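Side-chain contact in putative curved DNA-binding protein (Chaetomium thermophilum var. thermophilum DSM 1495, PDB 4IPA), which is probably an Arx1-type ribosome biogenesis factor with a methionine aminopeptidase-like M24 fold, and may bind DNA: residues A[334-337]-A[338-342]. Sequence-based numbering, arbitrary orientation.
Sequences TGDK and DNAPV
Asp336 turns its carboxylate back over the bend that follows it, and its OD2 receives two backbone amides. The Ala340 N to Asp336 OD2 bond is the straighter, at 2.9 Å with an N-H...O angle of 159°, its donor coming from above the carboxylate plane. Asp338 N lies equally near to Asp336 OD2, but an angle of 127° makes that bond weak. The first torsion of Asp336 (chi1 -176°) sets CG opposite the backbone N and beside the carbonyl carbon, which places OD2 at these amides. The weak bond to the amide two residues on is consistent with an Asx turn; it overlaps a type I beta turn from Asp336 to Asn339, closed by Asn339 N on Asp336 O at 2.8 Å. Ala340 CB also lies against the carboxylate, 3.3 Å from Asp336 OD2; the carbon-carbon contact is Val342 CG1 to Asp336 CB at 3.8 Å, the two side chains running past each other in opposite senses.

On the partly exposed flank, Lys337 folds its chain at chi2 and chi3, which brings its ammonium to the adjacent Asp338. The resulting salt bridge, Lys337 NZ to Asp338 OD1 at 2.6 Å, uses the syn side of the carboxylate. This lysine may also ease the proximity of Asp336 OD2 and Asp338 OD2, 4.1 Å apart.

Hydrogen bonds from Asp336 OD1 to Ser258 OG and Asp338 OD2 to Ser261 OG hold the turn to the end of strand 250-258 and the loop after it. The bend links strand 334-336, paired antiparallel with strand 264-266, to strand 342-352, which lies between strands 250-258 and 355-360, antiparallel to both.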
# COMPACT_ATOMS: atom_id res chain seq x y z
N THR A 334 -5.11 -11.25 7.42
CA THR A 334 -4.75 -10.87 8.78
C THR A 334 -5.46 -9.59 9.16
O THR A 334 -5.88 -8.81 8.29
CB THR A 334 -3.24 -10.66 8.94
OG1 THR A 334 -2.86 -9.45 8.29
CG2 THR A 334 -2.45 -11.84 8.36
N GLY A 335 -5.58 -9.37 10.46
CA GLY A 335 -6.22 -8.19 11.00
C GLY A 335 -5.65 -7.90 12.38
O GLY A 335 -4.79 -8.63 12.88
N ASP A 336 -6.11 -6.81 12.98
CA ASP A 336 -5.57 -6.40 14.27
C ASP A 336 -5.80 -7.49 15.32
O ASP A 336 -6.93 -7.98 15.48
CB ASP A 336 -6.17 -5.06 14.71
CG ASP A 336 -5.57 -4.57 15.99
OD1 ASP A 336 -4.47 -3.99 15.92
OD2 ASP A 336 -6.16 -4.79 17.07
N LYS A 337 -4.74 -7.87 16.03
CA LYS A 337 -4.82 -8.96 17.00
C LYS A 337 -5.86 -8.65 18.08
O LYS A 337 -6.52 -9.55 18.58
CB LYS A 337 -3.45 -9.24 17.63
CG LYS A 337 -3.44 -10.33 18.71
CD LYS A 337 -3.68 -9.77 20.12
CE LYS A 337 -2.49 -8.89 20.59
NZ LYS A 337 -2.73 -8.24 21.92
N ASP A 338 -6.02 -7.37 18.40
CA ASP A 338 -6.98 -6.96 19.42
C ASP A 338 -8.35 -6.66 18.81
O ASP A 338 -9.27 -6.27 19.53
CB ASP A 338 -6.46 -5.72 20.16
CG ASP A 338 -5.14 -5.97 20.87
OD1 ASP A 338 -5.03 -7.00 21.58
OD2 ASP A 338 -4.21 -5.14 20.71
N ASN A 339 -8.47 -6.82 17.50
CA ASN A 339 -9.71 -6.49 16.80
C ASN A 339 -10.01 -5.01 16.86
O ASN A 339 -11.16 -4.59 16.77
CB ASN A 339 -10.88 -7.31 17.34
CG ASN A 339 -10.89 -8.73 16.80
OD1 ASN A 339 -11.74 -9.07 15.97
ND2 ASN A 339 -9.95 -9.55 17.25
N ALA A 340 -8.96 -4.21 17.00
CA ALA A 340 -9.06 -2.76 17.00
C ALA A 340 -8.92 -2.21 15.58
O ALA A 340 -8.36 -2.85 14.70
CB ALA A 340 -7.98 -2.19 17.89
N PRO A 341 -9.45 -1.00 15.35
CA PRO A 341 -9.35 -0.35 14.04
C PRO A 341 -7.92 -0.04 13.65
O PRO A 341 -7.08 0.25 14.51
CB PRO A 341 -10.12 0.96 14.25
CG PRO A 341 -11.11 0.62 15.31
CD PRO A 341 -10.33 -0.26 16.26
N VAL A 342 -7.64 -0.11 12.35
CA VAL A 342 -6.33 0.22 11.82
C VAL A 342 -6.45 1.24 10.71
O VAL A 342 -7.50 1.37 10.08
CB VAL A 342 -5.57 -1.02 11.29
CG1 VAL A 342 -5.48 -2.09 12.38
CG2 VAL A 342 -6.23 -1.55 10.02